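Side-chain contacts in dual function macrocyclase-peptidase POPB (Galerina marginata, PDB 5N4B), which cleaves peptide bonds on the carboxyl side of prolines and joins peptide ends into macrocycles during the biosynthesis of amanitin toxins: residues I385-Y388 with Q394-R397; Y433-T436 with Q441-S444; I327-N330 with Y336-I339. The protein carries 1 engineered substitution. All coordinates share one frame; numbering follows the deposited sequence.

Contact 1: I385-Y388 with Q394-R397; sequences IYLY and QLTR
A classic beta bulge marks the hairpin that joins the third strand (382-388) to the outermost strand (394-398) of one four-stranded propeller blade: Leu395 and Thr396 both face Leu387, and the antiparallel register slips by one residue between Leu387 and Tyr388. Two backbone bonds hold the bulge. Leu387 N donates to Thr396 O at 3.0 Å, and Leu395 N reaches Leu387 O at 2.7 Å, so both polar atoms of the Leu387 backbone are engaged by the neighbouring strand.

On the face shared by Tyr386, Tyr388, Gln394 and Arg397, these four side chains pack together. Gln394 runs across both tyrosines because its CG swings beside its own carbonyl carbon (chi1 -165°) and the chain stays extended beyond. Its aliphatic part lies over one face of the Tyr388 ring, with Gln394 CA 4.0 Å from the ring centroid in a CH-pi contact. Farther out its amide settles over the rim of the Tyr386 ring, the planes only 23° apart and Gln394 CD 3.4 Å from Tyr386 CD2, whereas that amide stands almost perpendicular to the Tyr388 ring. Arg397 passes the other end of Tyr386, its CD 3.6 Å from Tyr386 OH; the hydroxyl itself is hydrogen-bonded to Glu384. A water in the guanidinium plane accepts from Arg397 NE at 2.9 Å and from Ile385 N. On the reverse face, Leu387 CB meets Thr396 CG2 at 4.0 Å.

On the side of strand 372-379, Tyr386 and Tyr388 pack on Tyr377, and Tyr388 also on Ala375. The chemistry therefore divides the labour: main-chain bonds fix the irregular register, the aliphatic part and amide of Gln394 lie over the two tyrosine rings, and one shared water links the guanidinium to the main chain.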
ATOM      1  N   ILE A 385       6.120   7.133  19.648  1.00  9.35           N
ATOM      2  CA  ILE A 385       5.549   5.967  20.316  1.00  9.13           C
ATOM      3  C   ILE A 385       5.405   6.252  21.794  1.00  8.71           C
ATOM      4  O   ILE A 385       6.368   6.667  22.441  1.00 10.34           O
ATOM      5  CB  ILE A 385       6.417   4.719  20.072  1.00 11.72           C
ATOM      6  CG1 ILE A 385       6.696   4.516  18.563  1.00 10.48           C
ATOM      7  CG2 ILE A 385       5.710   3.501  20.658  1.00 11.63           C
ATOM      8  CD1 ILE A 385       8.096   4.837  18.185  1.00 14.18           C
ATOM      9  N   TYR A 386       4.226   5.959  22.353  1.00  9.39           N
ATOM     10  CA  TYR A 386       3.939   6.195  23.775  1.00 11.05           C
ATOM     11  C   TYR A 386       3.305   4.964  24.399  1.00 10.99           C
ATOM     12  O   TYR A 386       2.504   4.282  23.773  1.00 11.52           O
ATOM     13  CB  TYR A 386       3.002   7.407  23.985  1.00 10.47           C
ATOM     14  CG  TYR A 386       3.595   8.694  23.481  1.00 10.55           C
ATOM     15  CD1 TYR A 386       3.419   9.079  22.169  1.00 13.31           C
ATOM     16  CD2 TYR A 386       4.382   9.473  24.276  1.00 11.90           C
ATOM     17  CE1 TYR A 386       3.988  10.247  21.697  1.00 14.31           C
ATOM     18  CE2 TYR A 386       4.916  10.642  23.835  1.00 12.69           C
ATOM     19  CZ  TYR A 386       4.742  11.021  22.538  1.00 13.45           C
ATOM     20  OH  TYR A 386       5.360  12.178  22.092  1.00 18.42           O
ATOM     21  N   LEU A 387       3.591   4.763  25.688  1.00 11.70           N
ATOM     22  CA  LEU A 387       2.953   3.762  26.528  1.00 10.24           C
ATOM     23  C   LEU A 387       1.965   4.472  27.443  1.00 10.10           C
ATOM     24  O   LEU A 387       2.321   5.482  28.063  1.00 13.37           O
ATOM     25  CB  LEU A 387       4.017   3.018  27.337  1.00 12.47           C
ATOM     26  CG  LEU A 387       3.472   1.942  28.242  1.00 14.01           C
ATOM     27  CD1 LEU A 387       2.876   0.780  27.450  1.00 14.56           C
ATOM     28  CD2 LEU A 387       4.630   1.440  29.126  1.00 18.32           C
ATOM     29  N   TYR A 388       0.767   3.950  27.517  1.00 11.29           N
ATOM     30  CA  TYR A 388      -0.320   4.437  28.375  1.00 10.68           C
ATOM     31  C   TYR A 388      -0.762   3.361  29.355  1.00 12.89           C
ATOM     32  O   TYR A 388      -0.770   2.166  29.040  1.00 12.79           O
ATOM     33  CB  TYR A 388      -1.552   4.783  27.548  1.00 12.68           C
ATOM     34  CG  TYR A 388      -1.454   6.075  26.782  1.00 11.74           C
ATOM     35  CD1 TYR A 388      -0.734   6.163  25.593  1.00 13.82           C
ATOM     36  CD2 TYR A 388      -2.071   7.213  27.248  1.00 13.63           C
ATOM     37  CE1 TYR A 388      -0.613   7.356  24.929  1.00 13.70           C
ATOM     38  CE2 TYR A 388      -1.974   8.431  26.546  1.00 13.81           C
ATOM     39  CZ  TYR A 388      -1.254   8.461  25.388  1.00 15.37           C
ATOM     40  OH  TYR A 388      -1.159   9.673  24.725  1.00 16.48           O
ATOM     41  N   GLN A 394      -0.506   8.854  30.018  1.00 13.95           N
ATOM     42  CA  GLN A 394       0.683   8.670  29.198  1.00 13.75           C
ATOM     43  C   GLN A 394       1.878   8.513  30.113  1.00 14.87           C
ATOM     44  O   GLN A 394       2.214   9.446  30.859  1.00 16.60           O
ATOM     45  CB  GLN A 394       0.851   9.875  28.292  1.00 14.17           C
ATOM     46  CG  GLN A 394       1.827   9.617  27.158  1.00 16.02           C
ATOM     47  CD  GLN A 394       2.049  10.865  26.360  1.00 16.74           C
ATOM     48  OE1 GLN A 394       1.319  11.149  25.389  1.00 21.24           O
ATOM     49  NE2 GLN A 394       3.027  11.613  26.749  1.00 16.68           N
ATOM     50  N   LEU A 395       2.526   7.348  30.069  1.00 14.07           N
ATOM     51  CA  LEU A 395       3.587   7.001  31.001  1.00 14.32           C
ATOM     52  C   LEU A 395       4.951   7.392  30.516  1.00 16.61           C
ATOM     53  O   LEU A 395       5.774   7.883  31.305  1.00 20.34           O
ATOM     54  CB  LEU A 395       3.569   5.500  31.294  1.00 15.83           C
ATOM     55  CG  LEU A 395       2.297   4.953  31.969  1.00 13.96           C
ATOM     56  CD1 LEU A 395       2.356   3.454  32.084  1.00 19.07           C
ATOM     57  CD2 LEU A 395       2.053   5.576  33.312  1.00 18.93           C
ATOM     58  N   THR A 396       5.223   7.158  29.234  1.00 15.31           N
ATOM     59  CA  THR A 396       6.562   7.364  28.731  1.00 14.32           C
ATOM     60  C   THR A 396       6.505   7.394  27.208  1.00 15.86           C
ATOM     61  O   THR A 396       5.610   6.807  26.586  1.00 14.82           O
ATOM     62  CB  THR A 396       7.528   6.288  29.241  1.00 19.27           C
ATOM     63  OG1 THR A 396       8.875   6.642  28.912  1.00 28.38           O
ATOM     64  CG2 THR A 396       7.239   4.978  28.690  1.00 20.32           C
ATOM     65  N   ARG A 397       7.497   8.047  26.631  1.00 15.72           N
ATOM     66  CA  ARG A 397       7.766   7.999  25.202  1.00 12.14           C
ATOM     67  C   ARG A 397       8.849   6.946  24.980  1.00 15.42           C
ATOM     68  O   ARG A 397       9.884   6.947  25.679  1.00 21.93           O
ATOM     69  CB  ARG A 397       8.225   9.349  24.675  1.00 13.99           C
ATOM     70  CG  ARG A 397       8.459   9.309  23.144  1.00 16.73           C
ATOM     71  CD  ARG A 397       8.622  10.664  22.565  1.00 17.99           C
ATOM     72  NE  ARG A 397       8.932  10.574  21.146  1.00 15.98           N
ATOM     73  CZ  ARG A 397       9.243  11.613  20.429  1.00 19.44           C
ATOM     74  NH1 ARG A 397       9.228  12.819  20.978  1.00 22.10           N
ATOM     75  NH2 ARG A 397       9.582  11.468  19.195  1.00 18.66           N
TER
HETATM   76  O   HOH W   1       8.958   7.959  19.900  1.00  8.39           O

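Contact 2: Y433-T436 with Q441-S444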
ATOM      1  N   TYR A 433       9.797  -4.359  24.057  1.00 13.36           N
ATOM      2  CA  TYR A 433       9.440  -3.872  25.381  1.00 12.55           C
ATOM      3  C   TYR A 433       8.987  -5.082  26.186  1.00 15.16           C
ATOM      4  O   TYR A 433       8.018  -5.757  25.807  1.00 15.31           O
ATOM      5  CB  TYR A 433       8.353  -2.814  25.321  1.00 14.05           C
ATOM      6  CG  TYR A 433       8.099  -2.126  26.654  1.00 16.84           C
ATOM      7  CD1 TYR A 433       7.280  -2.704  27.604  1.00 17.33           C
ATOM      8  CD2 TYR A 433       8.701  -0.918  26.957  1.00 15.54           C
ATOM      9  CE1 TYR A 433       7.056  -2.117  28.833  1.00 19.68           C
ATOM     10  CE2 TYR A 433       8.476  -0.306  28.210  1.00 16.97           C
ATOM     11  CZ  TYR A 433       7.654  -0.909  29.107  1.00 19.12           C
ATOM     12  OH  TYR A 433       7.442  -0.312  30.320  1.00 21.61           O
ATOM     13  N   ASP A 434       9.673  -5.341  27.312  1.00 15.91           N
ATOM     14  CA  ASP A 434       9.417  -6.519  28.142  1.00 16.86           C
ATOM     15  C   ASP A 434       8.934  -6.050  29.506  1.00 19.06           C
ATOM     16  O   ASP A 434       9.733  -5.546  30.304  1.00 19.24           O
ATOM     17  CB  ASP A 434      10.711  -7.317  28.260  1.00 17.87           C
ATOM     18  CG  ASP A 434      10.602  -8.524  29.178  1.00 23.55           C
ATOM     19  OD1 ASP A 434       9.497  -8.816  29.658  1.00 20.37           O
ATOM     20  OD2 ASP A 434      11.670  -9.170  29.371  1.00 25.45           O
ATOM     21  N   PHE A 435       7.626  -6.248  29.782  1.00 18.25           N
ATOM     22  CA  PHE A 435       7.044  -5.783  31.043  1.00 17.59           C
ATOM     23  C   PHE A 435       7.602  -6.553  32.238  1.00 23.26           C
ATOM     24  O   PHE A 435       7.478  -6.066  33.353  1.00 24.18           O
ATOM     25  CB  PHE A 435       5.529  -5.925  31.048  1.00 19.69           C
ATOM     26  CG  PHE A 435       4.785  -4.874  30.273  1.00 20.48           C
ATOM     27  CD1 PHE A 435       4.381  -3.709  30.870  1.00 21.45           C
ATOM     28  CD2 PHE A 435       4.526  -5.065  28.928  1.00 18.47           C
ATOM     29  CE1 PHE A 435       3.673  -2.741  30.142  1.00 22.73           C
ATOM     30  CE2 PHE A 435       3.833  -4.103  28.184  1.00 20.69           C
ATOM     31  CZ  PHE A 435       3.397  -2.947  28.815  1.00 21.12           C
ATOM     32  N   THR A 436       8.176  -7.741  32.037  1.00 22.00           N
ATOM     33  CA  THR A 436       8.704  -8.522  33.145  1.00 21.49           C
ATOM     34  C   THR A 436      10.086  -8.065  33.597  1.00 27.40           C
ATOM     35  O   THR A 436      10.548  -8.504  34.659  1.00 30.09           O
ATOM     36  CB  THR A 436       8.765 -10.036  32.842  1.00 24.04           C
ATOM     37  OG1 THR A 436       9.838 -10.331  31.965  1.00 25.85           O
ATOM     38  CG2 THR A 436       7.497 -10.566  32.254  1.00 27.38           C
ATOM     39  N   GLN A 441      14.980  -1.305  32.431  1.00 28.08           N
ATOM     40  CA  GLN A 441      15.603  -2.234  31.502  1.00 30.44           C
ATOM     41  C   GLN A 441      14.566  -2.871  30.591  1.00 23.60           C
ATOM     42  O   GLN A 441      14.827  -3.935  30.026  1.00 26.13           O
ATOM     43  CB  GLN A 441      16.310  -3.367  32.245  1.00 32.32           C
ATOM     44  CG  GLN A 441      17.469  -2.868  33.089  1.00 46.29           C
ATOM     45  CD  GLN A 441      18.171  -3.992  33.827  1.00 52.01           C
ATOM     46  OE1 GLN A 441      17.848  -4.317  34.966  1.00 55.85           O
ATOM     47  NE2 GLN A 441      19.152  -4.580  33.173  1.00 57.55           N
ATOM     48  N   ARG A 442      13.401  -2.248  30.466  1.00 20.89           N
ATOM     49  CA  ARG A 442      12.307  -2.881  29.728  1.00 19.61           C
ATOM     50  C   ARG A 442      12.429  -2.738  28.224  1.00 18.14           C
ATOM     51  O   ARG A 442      11.933  -3.605  27.500  1.00 17.24           O
ATOM     52  CB  ARG A 442      10.964  -2.372  30.225  1.00 19.96           C
ATOM     53  CG  ARG A 442      10.740  -2.744  31.669  1.00 21.94           C
ATOM     54  CD  ARG A 442       9.384  -2.360  32.015  1.00 28.29           C
ATOM     55  NE  ARG A 442       8.955  -2.779  33.334  1.00 31.33           N
ATOM     56  CZ  ARG A 442       7.746  -2.453  33.786  1.00 43.43           C
ATOM     57  NH1 ARG A 442       6.905  -1.723  33.018  1.00 40.98           N
ATOM     58  NH2 ARG A 442       7.381  -2.847  34.989  1.00 45.67           N
ATOM     59  N   PHE A 443      13.033  -1.672  27.745  1.00 17.93           N
ATOM     60  CA  PHE A 443      13.129  -1.409  26.317  1.00 15.23           C
ATOM     61  C   PHE A 443      14.496  -1.798  25.788  1.00 18.82           C
ATOM     62  O   PHE A 443      15.528  -1.445  26.379  1.00 21.55           O
ATOM     63  CB  PHE A 443      12.894   0.079  26.061  1.00 18.09           C
ATOM     64  CG  PHE A 443      12.787   0.451  24.617  1.00 20.02           C
ATOM     65  CD1 PHE A 443      11.618   0.227  23.921  1.00 22.72           C
ATOM     66  CD2 PHE A 443      13.861   1.012  23.947  1.00 27.58           C
ATOM     67  CE1 PHE A 443      11.505   0.591  22.558  1.00 24.78           C
ATOM     68  CE2 PHE A 443      13.737   1.364  22.584  1.00 29.60           C
ATOM     69  CZ  PHE A 443      12.530   1.156  21.937  1.00 22.30           C
ATOM     70  N   SER A 444      14.523  -2.559  24.690  1.00 15.76           N
ATOM     71  CA  SER A 444      15.780  -2.988  24.099  1.00 15.85           C
ATOM     72  C   SER A 444      15.636  -3.093  22.586  1.00 15.60           C
ATOM     73  O   SER A 444      14.536  -3.095  22.046  1.00 15.57           O
ATOM     74  CB  SER A 444      16.228  -4.345  24.641  1.00 18.69           C
ATOM     75  OG  SER A 444      15.374  -5.404  24.277  1.00 20.42           O
TER
HETATM   76  O   HOH W   2       8.636  -5.835  36.012  1.00 39.35           O
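Arg442 reaches across the end of a propeller hairpin to Tyr433, giving Tyr433 OH a nearly straight hydrogen bond from NH1 (3.1 Å, 163°) that lies in the guanidinium plane. NE and NH2 have partners of their own: NE bonds to Ala437 O, and NH2 forms a salt bridge with Glu439. NH2 has in addition a weak bond to a water, and that water donates to Phe435 O at 2.9 Å. Phe435 O also sits over one face of the guanidinium, 3.6 Å from Arg442 CZ.

On the main chain, Asp434 N donates to Arg442 O at 2.9 Å. Asp434 OD1 accepts from both Thr436 N (2.9 Å) and Thr436 OG1 (2.8 Å), which approach from one face of the carboxylate; the first of these bonds makes an Asx turn as strand 426-434 ends.

Arg442 CB rests over the Tyr433 ring, 4.0 Å from its centroid, and the ring stands nearly perpendicular to the guanidinium (88°). One arginine thus serves as methylene cover for an aromatic face and as donor to its hydroxyl, while Glu439 probably balances its charge and the bonds to Tyr433 OH, Ala437 O and Glu439 together limit its rotation.

Contact 3: I327-N330 with Y336-I339; sequences IKTN and YKVI
Across the hairpin of strands 324-329 and 337-342, Ile327 pairs with Ile339 and Thr329 with Lys337, each pair closed by two main-chain hydrogen bonds. Ile327 N to Ile339 O and Ile339 N to Ile327 O both measure 2.9 Å. At the second pair Thr329 N to Lys337 O is nearly straight, whereas Lys337 N to Thr329 O is bent to 133°, where the chain leaves the turn at Tyr336.

The aromatic contact lies at that end. Asn330 CB sits almost exactly above the centre of the Tyr336 ring, 3.6 Å from the centroid and 4° off its normal, in a CH-pi contact. Asn330 and Tyr336 run side by side in the same direction, and Asp314 receives them both: its carboxylate bonds to Tyr336 OH and its backbone N to Asn330 OD1.

Apolar contacts link Ile327, Thr329 and Ile339 on the face they share with Lys337. The chi1 of -175° that turns Thr329 OG1 toward its own partners, Asp314 O and Leu331 N, leaves Thr329 CG2 facing Ile339, 3.8 Å from Ile339 CG2; Ile327 CB touches Ile339 CG1 at 3.9 Å.

Charge appears at the margin, where Lys337 NZ forms a salt bridge with Asp352 of the next strand. Such a regular antiparallel hairpin between the two middle strands of a four-stranded blade is characteristic of the beta-propeller.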
ATOM      1  N   ILE A 327     -12.178   1.933  21.191  1.00 10.18           N
ATOM      2  CA  ILE A 327     -12.281   2.091  19.751  1.00  9.11           C
ATOM      3  C   ILE A 327     -11.445   3.274  19.326  1.00  8.90           C
ATOM      4  O   ILE A 327     -11.584   4.378  19.887  1.00 10.35           O
ATOM      5  CB  ILE A 327     -13.737   2.298  19.320  1.00  9.82           C
ATOM      6  CG1 ILE A 327     -14.631   1.192  19.911  1.00 12.34           C
ATOM      7  CG2 ILE A 327     -13.848   2.325  17.814  1.00 13.13           C
ATOM      8  CD1 ILE A 327     -16.133   1.260  19.510  1.00 14.29           C
ATOM      9  N   LYS A 328     -10.651   3.090  18.266  1.00  8.16           N
ATOM     10  CA  LYS A 328      -9.975   4.208  17.627  1.00  8.96           C
ATOM     11  C   LYS A 328     -10.931   4.797  16.606  1.00 11.00           C
ATOM     12  O   LYS A 328     -11.498   4.061  15.798  1.00  9.34           O
ATOM     13  CB  LYS A 328      -8.708   3.744  16.924  1.00 10.00           C
ATOM     14  CG  LYS A 328      -7.935   4.900  16.251  1.00 10.18           C
ATOM     15  CD  LYS A 328      -6.547   4.526  15.713  1.00 11.55           C
ATOM     16  CE  LYS A 328      -6.540   3.522  14.589  1.00 13.84           C
ATOM     17  NZ  LYS A 328      -7.148   4.047  13.356  1.00 13.88           N
ATOM     18  N   THR A 329     -11.149   6.094  16.651  1.00 10.15           N
ATOM     19  CA  THR A 329     -12.170   6.725  15.816  1.00 10.29           C
ATOM     20  C   THR A 329     -11.761   8.129  15.438  1.00 10.36           C
ATOM     21  O   THR A 329     -11.003   8.786  16.155  1.00 10.77           O
ATOM     22  CB  THR A 329     -13.561   6.726  16.501  1.00 11.37           C
ATOM     23  OG1 THR A 329     -14.568   7.233  15.619  1.00 12.05           O
ATOM     24  CG2 THR A 329     -13.570   7.639  17.682  1.00 13.60           C
ATOM     25  N   ASN A 330     -12.310   8.601  14.318  1.00  9.85           N
ATOM     26  CA  ASN A 330     -12.245  10.025  13.967  1.00 10.23           C
ATOM     27  C   ASN A 330     -13.592  10.748  14.110  1.00 11.72           C
ATOM     28  O   ASN A 330     -13.750  11.854  13.599  1.00 13.04           O
ATOM     29  CB  ASN A 330     -11.597  10.251  12.594  1.00  9.54           C
ATOM     30  CG  ASN A 330     -12.419   9.716  11.487  1.00 12.83           C
ATOM     31  OD1 ASN A 330     -13.535   9.259  11.695  1.00 13.26           O
ATOM     32  ND2 ASN A 330     -11.900   9.802  10.259  1.00 14.59           N
ATOM     33  N   TYR A 336      -8.098  11.807  14.942  1.00  9.37           N
ATOM     34  CA  TYR A 336      -8.370  10.546  15.621  1.00  8.55           C
ATOM     35  C   TYR A 336      -8.190  10.640  17.135  1.00  9.00           C
ATOM     36  O   TYR A 336      -7.526  11.535  17.662  1.00 10.33           O
ATOM     37  CB  TYR A 336      -7.594   9.384  14.994  1.00  8.49           C
ATOM     38  CG  TYR A 336      -8.041   8.941  13.629  1.00  8.69           C
ATOM     39  CD1 TYR A 336      -7.707   9.658  12.487  1.00 10.79           C
ATOM     40  CD2 TYR A 336      -8.812   7.797  13.473  1.00  9.16           C
ATOM     41  CE1 TYR A 336      -8.103   9.221  11.215  1.00 10.80           C
ATOM     42  CE2 TYR A 336      -9.211   7.380  12.208  1.00 10.79           C
ATOM     43  CZ  TYR A 336      -8.846   8.104  11.104  1.00 10.81           C
ATOM     44  OH  TYR A 336      -9.217   7.730   9.800  1.00 12.85           O
ATOM     45  N   LYS A 337      -8.768   9.660  17.824  1.00  8.06           N
ATOM     46  CA  LYS A 337      -8.809   9.591  19.288  1.00  8.77           C
ATOM     47  C   LYS A 337      -9.253   8.190  19.675  1.00  8.26           C
ATOM     48  O   LYS A 337      -9.611   7.391  18.821  1.00  9.02           O
ATOM     49  CB  LYS A 337      -9.750  10.638  19.892  1.00  9.73           C
ATOM     50  CG  LYS A 337     -11.202  10.453  19.523  1.00 10.39           C
ATOM     51  CD  LYS A 337     -12.102  11.454  20.184  1.00 12.04           C
ATOM     52  CE  LYS A 337     -13.533  11.339  19.714  1.00 13.58           C
ATOM     53  NZ  LYS A 337     -14.392  12.314  20.500  1.00 15.40           N
ATOM     54  N   VAL A 338      -9.208   7.881  20.957  1.00  9.83           N
ATOM     55  CA  VAL A 338      -9.747   6.623  21.475  1.00  9.74           C
ATOM     56  C   VAL A 338     -10.972   6.940  22.294  1.00 10.11           C
ATOM     57  O   VAL A 338     -10.889   7.753  23.239  1.00 10.17           O
ATOM     58  CB  VAL A 338      -8.747   5.833  22.333  1.00  9.31           C
ATOM     59  CG1 VAL A 338      -9.387   4.542  22.840  1.00 10.21           C
ATOM     60  CG2 VAL A 338      -7.463   5.542  21.588  1.00 10.80           C
ATOM     61  N   ILE A 339     -12.076   6.274  21.979  1.00 10.65           N
ATOM     62  CA  ILE A 339     -13.290   6.347  22.758  1.00 10.02           C
ATOM     63  C   ILE A 339     -13.547   4.996  23.420  1.00 11.00           C
ATOM     64  O   ILE A 339     -12.999   3.953  23.044  1.00 11.77           O
ATOM     65  CB  ILE A 339     -14.524   6.777  21.922  1.00 11.72           C
ATOM     66  CG1 ILE A 339     -14.777   5.742  20.824  1.00 12.47           C
ATOM     67  CG2 ILE A 339     -14.350   8.167  21.345  1.00 12.07           C
ATOM     68  CD1 ILE A 339     -16.136   5.945  20.133  1.00 15.18           C
TER

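All three contacts are hairpins of the N-terminal beta-propeller, each in a four-stranded antiparallel blade of its own, and they follow one another along the chain as contact 3, contact 1 and contact 2. Contact 3 joins the two middle strands of its blade; contacts 1 and 2 each join the third strand to the outermost one. Contacts 1 and 2, with centres about 13 Å apart, touch between blades through Leu387, which packs on Tyr433 and Phe435. Contact 3 lies about 17 Å from contact 1 and 27 Å from contact 2, centre to centre, and touches neither. All lie away from the charge-relay residues, including engineered Ala578, and illustrate propeller architecture: hairpins packing between blades.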